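Local coordinates for conserved hypothetical exported protein (Bacteroides fragilis, PDB 4JJA) that is of unconfirmed function but probably acts as an exo-beta-N-acetylmuramidase on peptidoglycan fragments, at residues A[11-14]-A[15-18]; A[42-46]-A[47-51]. All coordinates share one frame; numbering follows the deposited sequence. Where two conformers were deposited one is given.

Interaction 1 of 2, residues A[11-14]-A[15-18]; sequences EQTK and AYFP
T13 and F17, four residues apart, lie side by side and point the same way. The threonine CB sits over the middle of the F17 ring, with T13 CB 3.6 Å from the ring centroid and only 11° off the ring normal, which meets the criterion for a CH-pi contact. The methyl goes on to the far end of the ring: T13 CG2 is 3.6 Å from both F17 CE1 and F17 CZ. The same methyl also approaches the tyrosine hydroxyl, T13 CG2 to Y16 OH being 3.8 Å. This placement follows from the first torsion of T13 (chi1 62°), which sets OG1 between the backbone N and the carbonyl carbon and leaves the methyl beside the backbone N.

The backbone begins its first helical turn here. T13 O receives two N-H groups: F17 N at 2.9 Å, nearly straight at 164° and lying in the carbonyl plane, and Y16 N, more bent and well above that plane. One residue earlier, A15 N bonds to Q12 O at 2.9 Å. The Y16 ring also leans on this opening turn, with Y16 CD2 3.2 Å from Q12 O, while T13 O lies over one of its faces. Its hydroxyl is bonded to A10 O, joining the helix to the residues before it; Q12 NE2 is hydrogen-bonded to I8 O within that lead-in and to P201 O, just after strand 197-200.

Helix 13-20 packs against the six-stranded parallel sheet of a Rossmann-like domain: Y16 rests on L138 and L140 of strand 136-140 and I200 of strand 197-200, and also on L40 of helix 40-46, while F17 meets L44 of that helix and the ring of F49, edge-to-face.

Interaction 2 of 2, residues A[42-46]-A[47-51]; sequences DILLE and NNFNV
N47 and I43 run side by side and point the same way, and the asparagine turns its amide back onto the helix. N47 ND2 donates to I43 O at 2.8 Å; the bond is nearly straight (167°), and the acceptor lies in the amide plane. The backbone N47 N binds the same oxygen at 3.1 Å, but from the opposite face of the carbonyl plane, so I43 O is gripped by two N-H groups of one residue. E46 also lies alongside N47, its carboxylate plane 86° from the amide plane. With the two groups turned nearly perpendicular, a water links them in the E46 conformer given, donating to E46 OE2 and accepting from N47 ND2.

The helix closes here in a Schellman motif. N48, with positive phi, is the C-prime residue; F49 N returns to L44 O at 3.0 Å and N48 N to L45 O at 3.0 Å. The turn links helix 40-46 to strand 50-56 of the parallel sheet, consistent with a Rossmann-like fold.

Apolar side chains seal the inner side of the turn at differing angles. L44 and F49 cross obliquely, L44 CD2 being 3.9 Å from F49 CD2, and the F49 ring presents its edge to L44 O, which lies in the ring plane. V51 stands at about a right angle to both leucines: V51 CG2 is 3.8 Å from L44 CB, and V51 CB is 4.0 Å from L45 CD2. With CG beside the backbone N (chi1 -69°), L45 swings its end back toward the strand although its CB points away from residues 47-51. A second water donates to L45 O and F49 O, bridging the last helical turn to the residue after the Schellman turn.

How the interactions relate
Interaction 1 opens helix 13-20, whereas interaction 2 closes helix 40-46 and leads into strand 50-56. Both are local contacts on the same side of the chain's centre, their own centres about 13 Å apart. Residues 11-18 form a surface contact in which Y16 is the buried member; residues 42-51 are partly buried, with L44, F49 and V51 buried and E46 and N48 exposed. Their chemistry differs accordingly: a threonine CB over an aromatic face with helix-opening backbone bonds in the first, a side-chain amide bonded back to the helix backbone, waters and aliphatic packing in the second. F17 joins them, with F17 CE2 3.6 Å from N47 CG and F17 CE1 3.9 Å from L44 CD2.

Interaction 1 of 2, residues A[11-14]-A[15-18]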
loop_
_atom_site.group_PDB
_atom_site.type_symbol
_atom_site.label_atom_id
_atom_site.label_comp_id
_atom_site.label_asym_id
_atom_site.label_seq_id
_atom_site.Cartn_x
_atom_site.Cartn_y
_atom_site.Cartn_z
ATOM N N GLU A 11 -8.230 -18.029 -5.104
ATOM C CA GLU A 11 -9.264 -18.768 -5.834
ATOM C C GLU A 11 -8.778 -20.114 -6.332
ATOM O O GLU A 11 -9.582 -20.996 -6.649
ATOM C CB GLU A 11 -9.699 -17.961 -7.063
ATOM C CG GLU A 11 -10.519 -16.765 -6.760
ATOM C CD GLU A 11 -10.894 -16.004 -8.020
ATOM O OE1 GLU A 11 -10.097 -15.163 -8.469
ATOM O OE2 GLU A 11 -11.988 -16.282 -8.583
ATOM N N GLN A 12 -7.470 -20.267 -6.463
ATOM C CA GLN A 12 -6.853 -21.431 -7.092
ATOM C C GLN A 12 -6.595 -22.545 -6.052
ATOM O O GLN A 12 -5.465 -22.945 -5.797
ATOM C CB GLN A 12 -5.549 -21.031 -7.770
ATOM C CG GLN A 12 -5.796 -19.981 -8.844
ATOM C CD GLN A 12 -4.484 -19.436 -9.362
ATOM O OE1 GLN A 12 -3.634 -20.207 -9.873
ATOM N NE2 GLN A 12 -4.327 -18.124 -9.292
ATOM N N THR A 13 -7.690 -22.993 -5.436
ATOM C CA THR A 13 -7.568 -23.921 -4.324
ATOM C C THR A 13 -6.854 -25.206 -4.715
ATOM O O THR A 13 -6.140 -25.780 -3.905
ATOM C CB THR A 13 -8.891 -24.215 -3.680
ATOM O OG1 THR A 13 -9.735 -24.841 -4.636
ATOM C CG2 THR A 13 -9.545 -22.946 -3.156
ATOM N N LYS A 14 -6.989 -25.673 -5.945
ATOM C CA LYS A 14 -6.275 -26.904 -6.305
ATOM C C LYS A 14 -4.753 -26.704 -6.335
ATOM O O LYS A 14 -3.970 -27.666 -6.151
ATOM C CB LYS A 14 -6.863 -27.521 -7.595
ATOM C CG LYS A 14 -8.301 -28.028 -7.399
ATOM C CD LYS A 14 -9.037 -28.326 -8.708
ATOM C CE LYS A 14 -8.146 -29.112 -9.679
ATOM N NZ LYS A 14 -8.689 -29.117 -11.106
ATOM N N ALA A 15 -4.309 -25.469 -6.473
ATOM C CA ALA A 15 -2.895 -25.157 -6.423
ATOM C C ALA A 15 -2.279 -25.157 -5.037
ATOM O O ALA A 15 -1.119 -25.473 -4.899
ATOM C CB ALA A 15 -2.579 -23.802 -7.137
ATOM N N TYR A 16 -3.037 -24.824 -4.014
ATOM C CA TYR A 16 -2.448 -24.702 -2.687
ATOM C C TYR A 16 -3.078 -25.527 -1.593
ATOM O O TYR A 16 -2.429 -25.720 -0.580
ATOM C CB TYR A 16 -2.341 -23.246 -2.262
ATOM C CG TYR A 16 -3.625 -22.528 -2.009
ATOM C CD1 TYR A 16 -4.198 -22.546 -0.745
ATOM C CD2 TYR A 16 -4.320 -21.853 -3.024
ATOM C CE1 TYR A 16 -5.371 -21.932 -0.469
ATOM C CE2 TYR A 16 -5.532 -21.239 -2.749
ATOM C CZ TYR A 16 -6.060 -21.253 -1.473
ATOM O OH TYR A 16 -7.258 -20.627 -1.172
ATOM N N PHE A 17 -4.267 -26.080 -1.766
ATOM C CA PHE A 17 -4.819 -26.970 -0.733
ATOM C C PHE A 17 -3.844 -28.098 -0.379
ATOM O O PHE A 17 -3.622 -28.369 0.788
ATOM C CB PHE A 17 -6.206 -27.472 -1.104
ATOM C CG PHE A 17 -7.349 -26.556 -0.728
ATOM C CD1 PHE A 17 -7.165 -25.213 -0.450
ATOM C CD2 PHE A 17 -8.631 -27.021 -0.782
ATOM C CE1 PHE A 17 -8.214 -24.415 -0.138
ATOM C CE2 PHE A 17 -9.690 -26.217 -0.445
ATOM C CZ PHE A 17 -9.492 -24.929 -0.123
ATOM N N PRO A 18 -3.156 -28.695 -1.347
ATOM C CA PRO A 18 -2.187 -29.754 -0.955
ATOM C C PRO A 18 -1.012 -29.251 -0.146
ATOM O O PRO A 18 -0.433 -30.029 0.639
ATOM C CB PRO A 18 -1.748 -30.327 -2.289
ATOM C CG PRO A 18 -3.005 -30.148 -3.148
ATOM C CD PRO A 18 -3.467 -28.740 -2.772
#

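Interaction 2 of 2, residues A[42-46]-A[47-51]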
loop_
_atom_site.group_PDB
_atom_site.type_symbol
_atom_site.label_atom_id
_atom_site.label_comp_id
_atom_site.label_asym_id
_atom_site.label_seq_id
_atom_site.Cartn_x
_atom_site.Cartn_y
_atom_site.Cartn_z
ATOM N N ASP A 42 -12.398 -18.667 6.684
ATOM C CA ASP A 42 -13.641 -19.476 6.682
ATOM C C ASP A 42 -13.558 -20.599 5.668
ATOM O O ASP A 42 -13.947 -21.749 5.947
ATOM C CB ASP A 42 -14.834 -18.599 6.362
ATOM C CG ASP A 42 -15.017 -17.481 7.392
ATOM O OD1 ASP A 42 -15.017 -17.722 8.630
ATOM O OD2 ASP A 42 -15.045 -16.304 6.977
ATOM N N ILE A 43 -13.021 -20.319 4.497
ATOM C CA ILE A 43 -12.897 -21.317 3.452
ATOM C C ILE A 43 -11.978 -22.449 3.934
ATOM O O ILE A 43 -12.279 -23.653 3.753
ATOM C CB ILE A 43 -12.346 -20.703 2.193
ATOM C CG1 ILE A 43 -13.402 -19.755 1.604
ATOM C CG2 ILE A 43 -11.948 -21.742 1.158
ATOM C CD1 ILE A 43 -12.840 -18.733 0.647
ATOM N N LEU A 44 -10.873 -22.090 4.570
ATOM C CA LEU A 44 -9.947 -23.091 5.029
ATOM C C LEU A 44 -10.551 -23.941 6.144
ATOM O O LEU A 44 -10.450 -25.155 6.112
ATOM C CB LEU A 44 -8.641 -22.468 5.496
ATOM C CG LEU A 44 -7.828 -21.789 4.403
ATOM C CD1 LEU A 44 -6.538 -21.203 5.009
ATOM C CD2 LEU A 44 -7.481 -22.748 3.279
ATOM N N LEU A 45 -11.218 -23.308 7.096
ATOM C CA LEU A 45 -11.863 -24.098 8.166
ATOM C C LEU A 45 -12.963 -25.003 7.640
ATOM O O LEU A 45 -13.095 -26.168 8.076
ATOM C CB LEU A 45 -12.388 -23.169 9.260
ATOM C CG LEU A 45 -11.347 -22.437 10.130
ATOM C CD1 LEU A 45 -12.012 -21.346 10.978
ATOM C CD2 LEU A 45 -10.518 -23.418 10.936
ATOM N N GLU A 46 -13.723 -24.534 6.676
ATOM C CA GLU A 46 -14.803 -25.342 6.061
ATOM C C GLU A 46 -14.270 -26.550 5.286
ATOM O O GLU A 46 -14.977 -27.530 5.102
ATOM C CB GLU A 46 -15.744 -24.484 5.173
ATOM C CG GLU A 46 -15.397 -24.295 3.679
ATOM C CD GLU A 46 -16.468 -23.486 2.864
ATOM O OE1 GLU A 46 -17.639 -23.392 3.296
ATOM O OE2 GLU A 46 -16.132 -22.963 1.777
ATOM N N ASN A 47 -13.025 -26.475 4.831
ATOM C CA ASN A 47 -12.315 -27.537 4.159
ATOM C C ASN A 47 -11.419 -28.348 5.113
ATOM O O ASN A 47 -10.564 -29.084 4.645
ATOM C CB ASN A 47 -11.564 -26.994 2.952
ATOM C CG ASN A 47 -12.491 -26.714 1.798
ATOM O OD1 ASN A 47 -12.852 -27.622 1.045
ATOM N ND2 ASN A 47 -12.924 -25.457 1.680
ATOM N N ASN A 48 -11.650 -28.183 6.418
ATOM C CA ASN A 48 -11.044 -28.982 7.488
ATOM C C ASN A 48 -9.554 -28.744 7.656
ATOM O O ASN A 48 -8.828 -29.576 8.217
ATOM C CB ASN A 48 -11.377 -30.478 7.333
ATOM C CG ASN A 48 -12.860 -30.735 7.300
ATOM O OD1 ASN A 48 -13.610 -30.173 8.105
ATOM N ND2 ASN A 48 -13.305 -31.556 6.354
ATOM N N PHE A 49 -9.093 -27.559 7.235
ATOM C CA PHE A 49 -7.729 -27.167 7.537
ATOM C C PHE A 49 -7.640 -26.587 8.962
ATOM O O PHE A 49 -8.556 -25.945 9.479
ATOM C CB PHE A 49 -7.208 -26.160 6.500
ATOM C CG PHE A 49 -7.072 -26.724 5.155
ATOM C CD1 PHE A 49 -5.994 -27.493 4.844
ATOM C CD2 PHE A 49 -8.025 -26.515 4.180
ATOM C CE1 PHE A 49 -5.867 -28.058 3.578
ATOM C CE2 PHE A 49 -7.897 -27.066 2.933
ATOM C CZ PHE A 49 -6.822 -27.828 2.624
ATOM N N ASN A 50 -6.480 -26.787 9.536
ATOM C CA ASN A 50 -6.216 -26.390 10.919
ATOM C C ASN A 50 -5.621 -24.979 10.978
ATOM O O ASN A 50 -4.412 -24.812 11.022
ATOM C CB ASN A 50 -5.259 -27.407 11.540
ATOM C CG ASN A 50 -5.012 -27.144 12.987
ATOM O OD1 ASN A 50 -5.811 -26.457 13.658
ATOM N ND2 ASN A 50 -3.894 -27.705 13.495
ATOM N N VAL A 51 -6.502 -23.981 10.997
ATOM C CA VAL A 51 -6.055 -22.603 11.138
ATOM C C VAL A 51 -5.977 -22.275 12.628
ATOM O O VAL A 51 -6.981 -22.410 13.346
ATOM C CB VAL A 51 -6.948 -21.606 10.389
ATOM C CG1 VAL A 51 -6.394 -20.168 10.518
ATOM C CG2 VAL A 51 -7.090 -21.998 8.901
HETATM O O HOH W 1 -10.954 -27.099 10.283
HETATM O O HOH W 2 -14.909 -24.531 -0.308
#